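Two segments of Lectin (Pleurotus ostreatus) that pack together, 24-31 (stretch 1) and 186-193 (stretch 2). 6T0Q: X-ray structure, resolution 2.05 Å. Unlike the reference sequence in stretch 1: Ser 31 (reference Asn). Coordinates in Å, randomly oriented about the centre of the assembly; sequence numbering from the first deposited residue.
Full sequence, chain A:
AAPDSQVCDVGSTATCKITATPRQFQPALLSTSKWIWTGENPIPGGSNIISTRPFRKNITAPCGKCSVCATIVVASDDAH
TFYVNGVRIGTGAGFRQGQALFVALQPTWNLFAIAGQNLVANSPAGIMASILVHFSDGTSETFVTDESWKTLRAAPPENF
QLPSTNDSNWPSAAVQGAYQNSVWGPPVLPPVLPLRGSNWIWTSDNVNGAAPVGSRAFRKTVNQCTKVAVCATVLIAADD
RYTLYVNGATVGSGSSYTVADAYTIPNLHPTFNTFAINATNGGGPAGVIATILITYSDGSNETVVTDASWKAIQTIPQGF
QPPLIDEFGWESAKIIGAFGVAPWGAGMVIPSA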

# COMPACT_ATOMS: atom_id res chain seq x y z
N GLN A 24 16.70 3.57 19.99
CA GLN A 24 17.10 2.32 20.60
C GLN A 24 15.96 1.76 21.45
O GLN A 24 15.29 2.50 22.17
CB GLN A 24 18.35 2.52 21.45
CG GLN A 24 18.77 1.27 22.22
CD GLN A 24 20.08 1.45 22.96
OE1 GLN A 24 21.06 1.96 22.41
NE2 GLN A 24 20.12 1.02 24.21
N PHE A 25 15.73 0.46 21.34
CA PHE A 25 14.64 -0.17 22.08
C PHE A 25 14.89 -0.06 23.58
O PHE A 25 16.01 -0.27 24.05
CB PHE A 25 14.52 -1.65 21.66
CG PHE A 25 13.60 -2.45 22.54
CD1 PHE A 25 12.22 -2.38 22.36
CD2 PHE A 25 14.10 -3.26 23.54
CE1 PHE A 25 11.36 -3.10 23.17
CE2 PHE A 25 13.24 -4.00 24.36
CZ PHE A 25 11.88 -3.92 24.18
N GLN A 26 13.83 0.28 24.33
CA GLN A 26 13.90 0.40 25.79
C GLN A 26 13.23 -0.79 26.46
O GLN A 26 12.01 -0.96 26.34
CB GLN A 26 13.23 1.70 26.27
CG GLN A 26 13.18 1.80 27.80
CD GLN A 26 12.36 2.98 28.32
OE1 GLN A 26 12.06 3.92 27.58
NE2 GLN A 26 11.99 2.93 29.60
N PRO A 27 13.98 -1.63 27.17
CA PRO A 27 13.38 -2.83 27.77
C PRO A 27 12.33 -2.47 28.81
O PRO A 27 12.52 -1.56 29.62
CB PRO A 27 14.58 -3.53 28.42
CG PRO A 27 15.77 -3.05 27.63
CD PRO A 27 15.44 -1.59 27.36
N ALA A 28 11.20 -3.17 28.76
CA ALA A 28 10.29 -3.19 29.90
C ALA A 28 10.89 -4.06 30.99
O ALA A 28 11.41 -5.14 30.70
CB ALA A 28 8.91 -3.70 29.49
N LEU A 29 10.86 -3.58 32.23
CA LEU A 29 11.47 -4.27 33.36
C LEU A 29 10.41 -4.69 34.36
O LEU A 29 9.39 -4.01 34.52
CB LEU A 29 12.49 -3.36 34.06
CG LEU A 29 13.50 -2.70 33.12
CD1 LEU A 29 14.27 -1.59 33.86
CD2 LEU A 29 14.45 -3.75 32.55
N LEU A 30 10.67 -5.78 35.07
CA LEU A 30 9.75 -6.30 36.08
C LEU A 30 10.07 -5.81 37.48
O LEU A 30 9.34 -6.15 38.42
CB LEU A 30 9.77 -7.83 36.05
CG LEU A 30 9.13 -8.47 34.81
CD1 LEU A 30 9.30 -9.98 34.91
CD2 LEU A 30 7.65 -8.10 34.71
N SER A 31 11.13 -5.01 37.63
CA SER A 31 11.68 -4.69 38.95
C SER A 31 10.66 -4.03 39.86
O SER A 31 10.70 -4.22 41.09
CB SER A 31 12.90 -3.77 38.80
OG SER A 31 13.84 -4.33 37.90
N PRO A 186 12.96 -13.66 41.12
CA PRO A 186 12.80 -12.66 40.04
C PRO A 186 12.79 -13.31 38.66
O PRO A 186 13.79 -13.92 38.25
CB PRO A 186 14.04 -11.76 40.21
CG PRO A 186 15.08 -12.67 40.88
CD PRO A 186 14.29 -13.60 41.77
N PRO A 187 11.69 -13.20 37.91
CA PRO A 187 11.68 -13.81 36.57
C PRO A 187 12.71 -13.16 35.66
O PRO A 187 12.93 -11.94 35.70
CB PRO A 187 10.25 -13.54 36.07
CG PRO A 187 9.44 -13.31 37.32
CD PRO A 187 10.39 -12.60 38.25
N VAL A 188 13.37 -13.98 34.84
CA VAL A 188 14.32 -13.45 33.87
C VAL A 188 13.55 -12.90 32.69
O VAL A 188 12.50 -13.43 32.29
CB VAL A 188 15.34 -14.52 33.44
CG1 VAL A 188 15.97 -15.22 34.66
CG2 VAL A 188 14.71 -15.53 32.52
N LEU A 189 14.04 -11.80 32.13
CA LEU A 189 13.39 -11.21 30.98
C LEU A 189 13.67 -12.05 29.74
O LEU A 189 14.80 -12.50 29.56
CB LEU A 189 13.88 -9.78 30.79
CG LEU A 189 13.58 -8.79 31.93
CD1 LEU A 189 14.30 -7.46 31.73
CD2 LEU A 189 12.07 -8.57 32.06
N PRO A 190 12.68 -12.30 28.90
CA PRO A 190 12.94 -12.99 27.63
C PRO A 190 13.67 -12.06 26.68
O PRO A 190 13.74 -10.84 26.92
CB PRO A 190 11.53 -13.31 27.11
CG PRO A 190 10.73 -12.14 27.59
CD PRO A 190 11.30 -11.80 28.97
N PRO A 191 14.21 -12.57 25.57
CA PRO A 191 14.73 -11.68 24.53
C PRO A 191 13.61 -10.80 23.98
O PRO A 191 12.44 -11.20 23.98
CB PRO A 191 15.28 -12.64 23.47
CG PRO A 191 14.52 -13.92 23.69
CD PRO A 191 14.34 -13.99 25.19
N VAL A 192 13.97 -9.60 23.51
CA VAL A 192 12.96 -8.69 22.98
C VAL A 192 12.19 -9.34 21.83
O VAL A 192 10.96 -9.24 21.75
CB VAL A 192 13.58 -7.34 22.56
CG1 VAL A 192 14.77 -7.54 21.56
CG2 VAL A 192 12.52 -6.45 21.97
N LEU A 193 12.91 -10.03 20.94
CA LEU A 193 12.36 -10.78 19.81
C LEU A 193 13.24 -12.00 19.60
O LEU A 193 14.43 -11.98 19.94
CB LEU A 193 12.35 -9.95 18.51
CG LEU A 193 11.36 -8.79 18.43
CD1 LEU A 193 11.65 -7.93 17.20
CD2 LEU A 193 9.93 -9.33 18.39

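Two irregular segments of one lectin chain, at least 157 residues apart in sequence wherever they touch, run side by side in nearly opposite directions: the vectors from Phe 25 to Leu 30 and from Pro 187 to Val 192 lie 167° apart. Most residues of both have extended backbone angles (phi near -60 to -116°, psi near 114 to 168°), with Leu 30 (-95/-1°) and Val 192 (-58/-43°) among the exceptions. The backbones do not pair as a sheet. The nearest CA atoms are 7.6 Å apart (Leu 29 CA to Leu 189 CA) and 7.8 Å apart (Leu 30 CA to Pro 187 CA), a spacing filled by side chains, and no hydrogen bond crosses between the segments. The contact is therefore one of apolar packing, and it is modest, burying 300 Å² over both sides.

Leu 189 contributes most, with 78 Å² covered. Its CA-to-CB bond points toward the first segment, and its m, t rotamer (chi1 -63°, chi2 171°) places the two methyls among three consecutive residues. Both methyls lie against the Ala 28 carbonyl, with Leu 189 CD2 3.7 Å and CD1 3.8 Å from Ala 28 O; CD1 also meets Leu 29 CD2 at 3.8 Å and CD2 meets Leu 30 CG at 4.0 Å. Ala 28 thus takes part through its main chain; Ala 28 CB comes no nearer to the other segment than 6.3 Å, from Leu 189 CD2. Leu 29 joins less directly: its CA-to-CB bond points away, yet the end of the side chain comes back near enough for CD2 to touch Leu 189. It remains exposed, with only 17 Å² covered.

Leu 30, by contrast, is buried, and its CA-to-CB bond points toward the second segment. Besides meeting Leu 189, it sets CD1 3.9 Å from Pro 187 CB, so that its isobutyl group bridges two residues of the opposing segment. The CA-to-CB bond of Val 188, between them in sequence, points away from the first segment, and the residue makes no contact with it.

At the other end, the CA-to-CB bonds of Phe 25 and Val 192 point toward each other, and the two residues form a separate pair. Val 192 CG2 sits over one face of the phenyl ring, 3.6 Å from the ring centroid and 18° off the normal, a CH-pi contact; its closest ring atom is Phe 25 CZ, at 3.4 Å. Pro 190 and Pro 191 make no contact with the first segment, so the Phe 25 to Val 192 pair is set apart along the chain from the contacts of Leu 189. Both Phe 25 and Val 192 are buried.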